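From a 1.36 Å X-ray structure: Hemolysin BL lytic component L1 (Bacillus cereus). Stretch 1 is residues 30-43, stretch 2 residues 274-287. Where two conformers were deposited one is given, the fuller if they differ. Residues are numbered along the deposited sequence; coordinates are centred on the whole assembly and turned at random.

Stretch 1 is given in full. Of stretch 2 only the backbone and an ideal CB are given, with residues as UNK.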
# COMPACT_ATOMS: atom_id res chain seq x y z
N THR A 30 7.33 -0.70 11.78
CA THR A 30 8.00 -1.83 12.44
C THR A 30 9.51 -1.62 12.34
O THR A 30 10.25 -1.75 13.35
CB THR A 30 7.56 -3.17 11.88
OG1 THR A 30 6.14 -3.26 11.96
CG2 THR A 30 8.19 -4.28 12.68
N MET A 31 10.00 -1.26 11.15
CA MET A 31 11.44 -1.04 10.93
C MET A 31 11.93 0.06 11.86
O MET A 31 12.99 -0.11 12.45
CB MET A 31 11.74 -0.65 9.48
CG MET A 31 11.62 -1.81 8.52
SD MET A 31 12.27 -3.37 9.12
CE MET A 31 14.01 -2.98 9.10
N ILE A 32 11.20 1.17 11.95
CA ILE A 32 11.60 2.36 12.76
C ILE A 32 11.74 1.94 14.23
O ILE A 32 12.61 2.49 14.94
CB ILE A 32 10.61 3.52 12.52
CG1 ILE A 32 10.84 4.08 11.12
CG2 ILE A 32 10.74 4.60 13.61
CD1 ILE A 32 9.75 4.97 10.63
N LYS A 33 10.95 1.01 14.70
CA LYS A 33 10.94 0.64 16.14
C LYS A 33 11.96 -0.46 16.43
O LYS A 33 12.27 -0.65 17.58
CB LYS A 33 9.52 0.23 16.55
CG LYS A 33 8.64 1.41 17.01
CD LYS A 33 7.40 1.02 17.75
CE LYS A 33 7.52 0.97 19.26
NZ LYS A 33 6.30 0.38 19.86
N GLN A 34 12.50 -1.14 15.44
CA GLN A 34 13.46 -2.22 15.70
C GLN A 34 14.82 -1.59 15.97
O GLN A 34 15.36 -0.86 15.14
CB GLN A 34 13.52 -3.16 14.52
CG GLN A 34 14.46 -4.29 14.84
CD GLN A 34 14.02 -5.64 14.36
OE1 GLN A 34 12.86 -6.03 14.41
NE2 GLN A 34 14.97 -6.35 13.82
N PRO A 35 15.43 -1.83 17.14
CA PRO A 35 16.73 -1.21 17.42
C PRO A 35 17.88 -1.90 16.70
O PRO A 35 17.70 -3.00 16.17
CB PRO A 35 16.88 -1.38 18.92
CG PRO A 35 16.14 -2.63 19.20
CD PRO A 35 14.92 -2.59 18.30
N ASN A 36 19.01 -1.21 16.67
CA ASN A 36 20.29 -1.82 16.21
C ASN A 36 20.49 -3.14 16.94
O ASN A 36 20.28 -3.21 18.19
CB ASN A 36 21.47 -0.87 16.34
CG ASN A 36 21.57 0.19 15.27
OD1 ASN A 36 20.65 0.37 14.47
ND2 ASN A 36 22.68 0.91 15.26
N VAL A 37 20.93 -4.15 16.23
CA VAL A 37 21.06 -5.49 16.86
C VAL A 37 22.12 -5.43 17.95
O VAL A 37 23.22 -4.91 17.75
CB VAL A 37 21.37 -6.57 15.82
CG1 VAL A 37 22.71 -6.40 15.13
CG2 VAL A 37 21.30 -7.96 16.40
N ASN A 38 21.79 -6.03 19.08
CA ASN A 38 22.71 -6.12 20.22
C ASN A 38 23.47 -7.44 20.17
O ASN A 38 22.93 -8.48 20.52
CB ASN A 38 21.95 -5.94 21.54
CG ASN A 38 22.86 -5.98 22.75
OD1 ASN A 38 24.08 -6.14 22.66
ND2 ASN A 38 22.25 -5.83 23.90
N LEU A 39 24.74 -7.37 19.79
CA LEU A 39 25.69 -8.50 19.94
C LEU A 39 26.89 -8.07 20.75
O LEU A 39 28.00 -8.60 20.54
CB LEU A 39 26.07 -9.01 18.56
CG LEU A 39 24.98 -9.88 17.95
CD1 LEU A 39 25.24 -10.08 16.47
CD2 LEU A 39 24.87 -11.23 18.67
N SER A 40 26.71 -7.13 21.66
CA SER A 40 27.82 -6.65 22.51
C SER A 40 28.25 -7.78 23.47
O SER A 40 27.39 -8.51 23.96
CB SER A 40 27.44 -5.42 23.24
OG SER A 40 26.45 -5.72 24.20
N ASN A 41 29.55 -7.90 23.69
CA ASN A 41 30.17 -8.88 24.62
C ASN A 41 29.95 -10.30 24.13
O ASN A 41 29.96 -11.24 24.93
CB ASN A 41 29.65 -8.74 26.06
CG ASN A 41 30.54 -9.45 27.06
OD1 ASN A 41 31.74 -9.26 27.04
ND2 ASN A 41 29.98 -10.28 27.94
N ILE A 42 29.86 -10.48 22.82
CA ILE A 42 29.92 -11.80 22.18
C ILE A 42 31.12 -11.73 21.24
O ILE A 42 31.21 -10.75 20.47
CB ILE A 42 28.61 -12.14 21.48
CG1 ILE A 42 27.54 -12.28 22.57
CG2 ILE A 42 28.72 -13.38 20.59
CD1 ILE A 42 26.17 -12.42 22.05
N ASP A 43 32.05 -12.67 21.41
CA ASP A 43 33.27 -12.68 20.57
C ASP A 43 32.88 -13.21 19.19
O ASP A 43 32.59 -14.40 19.07
CB ASP A 43 34.43 -13.47 21.16
CG ASP A 43 35.70 -13.40 20.32
OD1 ASP A 43 35.76 -12.58 19.34
OD2 ASP A 43 36.66 -14.12 20.68
N UNK A 274 18.60 -16.42 24.49
CA UNK A 274 19.79 -15.67 24.94
C UNK A 274 20.13 -14.58 23.92
O UNK A 274 19.48 -14.49 22.90
CB UNK A 274 20.98 -16.61 25.13
N UNK A 275 21.19 -13.81 24.16
CA UNK A 275 21.50 -12.62 23.34
C UNK A 275 21.76 -13.06 21.89
O UNK A 275 21.32 -12.37 20.96
CB UNK A 275 22.71 -11.87 23.90
N UNK A 276 22.62 -14.06 21.66
CA UNK A 276 22.95 -14.50 20.29
C UNK A 276 21.68 -14.95 19.57
O UNK A 276 21.49 -14.57 18.40
CB UNK A 276 23.98 -15.63 20.31
N UNK A 277 20.83 -15.72 20.22
CA UNK A 277 19.61 -16.25 19.57
C UNK A 277 18.64 -15.11 19.37
O UNK A 277 17.94 -15.09 18.30
CB UNK A 277 18.96 -17.36 20.40
N UNK A 278 18.58 -14.13 20.26
CA UNK A 278 17.74 -12.93 20.02
C UNK A 278 18.21 -12.21 18.77
O UNK A 278 17.39 -11.65 18.04
CB UNK A 278 17.78 -11.98 21.22
N UNK A 279 19.51 -12.18 18.53
CA UNK A 279 20.07 -11.50 17.35
C UNK A 279 19.64 -12.28 16.11
O UNK A 279 19.30 -11.67 15.12
CB UNK A 279 21.59 -11.40 17.43
N UNK A 280 19.70 -13.59 16.13
CA UNK A 280 19.24 -14.39 14.96
C UNK A 280 17.78 -14.03 14.67
O UNK A 280 17.40 -13.84 13.50
CB UNK A 280 19.38 -15.89 15.22
N UNK A 281 16.98 -13.98 15.71
CA UNK A 281 15.55 -13.68 15.54
C UNK A 281 15.40 -12.29 14.94
O UNK A 281 14.59 -12.10 13.99
CB UNK A 281 14.80 -13.77 16.87
N UNK A 282 16.03 -11.30 15.52
CA UNK A 282 15.77 -9.91 15.10
C UNK A 282 16.31 -9.71 13.68
O UNK A 282 15.63 -9.03 12.90
CB UNK A 282 16.41 -8.91 16.07
N UNK A 283 17.49 -10.21 13.39
CA UNK A 283 18.05 -10.02 12.05
C UNK A 283 17.22 -10.77 11.02
O UNK A 283 17.06 -10.22 9.89
CB UNK A 283 19.51 -10.49 12.00
N UNK A 284 16.75 -11.95 11.34
CA UNK A 284 15.97 -12.73 10.35
C UNK A 284 14.63 -12.03 10.10
O UNK A 284 14.17 -11.91 8.97
CB UNK A 284 15.74 -14.16 10.83
N UNK A 285 14.01 -11.55 11.15
CA UNK A 285 12.75 -10.78 11.08
C UNK A 285 12.96 -9.57 10.16
O UNK A 285 12.13 -9.35 9.27
CB UNK A 285 12.30 -10.33 12.47
N UNK A 286 14.02 -8.81 10.40
CA UNK A 286 14.30 -7.61 9.59
C UNK A 286 14.54 -8.02 8.14
O UNK A 286 14.10 -7.30 7.24
CB UNK A 286 15.51 -6.85 10.14
N UNK A 287 15.27 -9.10 7.91
CA UNK A 287 15.60 -9.53 6.54
C UNK A 287 14.28 -9.73 5.79
O UNK A 287 14.17 -9.30 4.62
CB UNK A 287 16.44 -10.81 6.54

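Position 274 lies just before the first helical turn, with phi/psi of -73/-180 and nothing of stretch 1 within 5.5 Å of its ideal CB. A short acceptor (Asp, Asn, Ser or Thr) would suit such an N-cap. It is Asp274, whose OD1 accepts from N of residue 277 at 2.9 Å.

At 275 the CA-to-CB bond points toward stretch 1. The ideal CB is 4.0 Å from Ile42 CD1, and beyond it lies Ser40 O, 5.8 Å from the ideal CB, which invites a long donor with an aliphatic stem: Lys, Arg or perhaps Gln. Arg275 CG packs 3.8 Å from Ile42 CD1, and its NH1 donates to Ser40 O at 2.7 Å, near the guanidinium plane, while Asn38 ND2 lies over one face, 3.5 Å from CZ.

Position 276 points sideways, its ideal CB 4.3 Å from Ile42 CD1 and 4.8 Å from Leu39 CD2, so a small or medium apolar group fits. Ala276 CB lies 4.2 Å from Ile42 CD1.

Position 277 points away and 278 sideways, neither CB having a neighbour in stretch 1; many residues would suit. They are Asn277 and Gln278.

Position 279 is the tightest. Its ideal CB is already 3.5 Å from Leu39 CD2 and 3.6 Å from Val37 CG2, favouring Ala or Gly. Ala279 places its methyl against both.

Positions 280 (pointing away) and 281 (out of reach) leave the choice open: Val280 and Leu281.

At 282 the CB points toward Gln34 NE2, 3.7 Å away, and the backbone O is 2.9 Å from that donor, from which it accepts a hydrogen bond. A small residue, Ser, Ala or Gly, suits. Ser282 OG is 3.7 Å from Val37 CG2 and 2.8 Å from the oxygen of water 1, which weakly accepts from Gln34 NE2.

Position 283 points sideways, its ideal CB 5.4 Å from Val37 CG2, leaving room for Leu, Ile or Met to reach back. Leu283 brings CD2 to 3.8 Å from Val37 CB.

Position 284 points away and is little constrained: Thr284.

At 285, the CB is 4.7 Å from Gln34 OE1, so a donor such as Asn, Gln or Ser is plausible. Asn285 ND2 donates to Gln34 OE1 at 3.3 Å.

The ideal CB of 286 is 3.8 Å from Gln34 NE2 and 4.3 Å from Met31 CE, favouring a small residue. Ala286 sets its CB 4.2 Å from Met31 CE.

Position 287 points away: Lys287.

Stretch 2, residues 274-287: DRANQAVLSLTNAK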
# COMPACT_ATOMS: atom_id res chain seq x y z
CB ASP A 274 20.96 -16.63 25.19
CG ASP A 274 21.59 -17.25 23.95
OD1 ASP A 274 21.14 -16.96 22.81
OD2 ASP A 274 22.60 -17.97 24.13
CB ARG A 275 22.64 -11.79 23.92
CG ARG A 275 23.00 -10.62 23.04
CD ARG A 275 23.95 -9.68 23.75
NE ARG A 275 23.38 -9.05 24.93
CZ ARG A 275 24.06 -8.23 25.76
NH1 ARG A 275 25.33 -8.01 25.56
NH2 ARG A 275 23.46 -7.67 26.79
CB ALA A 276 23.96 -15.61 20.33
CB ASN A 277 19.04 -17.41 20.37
CG ASN A 277 19.84 -18.68 20.11
OD1 ASN A 277 20.58 -19.15 20.95
ND2 ASN A 277 19.63 -19.29 18.97
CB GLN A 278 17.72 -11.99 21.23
CG GLN A 278 16.88 -12.54 22.34
CD GLN A 278 16.77 -11.62 23.53
OE1 GLN A 278 17.56 -10.70 23.71
NE2 GLN A 278 15.78 -11.89 24.35
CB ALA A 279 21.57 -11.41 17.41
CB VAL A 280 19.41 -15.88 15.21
CG1 VAL A 280 18.74 -16.69 14.12
CG2 VAL A 280 20.88 -16.19 15.34
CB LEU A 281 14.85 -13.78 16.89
CG LEU A 281 14.60 -15.20 17.34
CD1 LEU A 281 14.23 -15.27 18.79
CD2 LEU A 281 13.59 -15.91 16.52
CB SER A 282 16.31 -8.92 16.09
OG SER A 282 17.70 -8.96 16.15
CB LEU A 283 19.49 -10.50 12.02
CG LEU A 283 20.41 -9.67 12.91
CD1 LEU A 283 21.76 -10.32 12.88
CD2 LEU A 283 20.50 -8.21 12.47
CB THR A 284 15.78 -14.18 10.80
OG1 THR A 284 17.08 -14.75 11.03
CG2 THR A 284 15.06 -14.99 9.75
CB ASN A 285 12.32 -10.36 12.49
CG ASN A 285 11.03 -9.59 12.52
OD1 ASN A 285 10.01 -10.17 12.19
ND2 ASN A 285 11.07 -8.37 13.02
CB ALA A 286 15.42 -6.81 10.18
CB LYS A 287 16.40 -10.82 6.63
CG LYS A 287 16.82 -11.37 5.30
CD LYS A 287 17.77 -12.53 5.45
CE LYS A 287 17.19 -13.72 6.16
NZ LYS A 287 16.13 -14.45 5.43
O HOH W 1 18.11 -6.51 14.89
O HOH W 2 20.60 -9.69 20.54
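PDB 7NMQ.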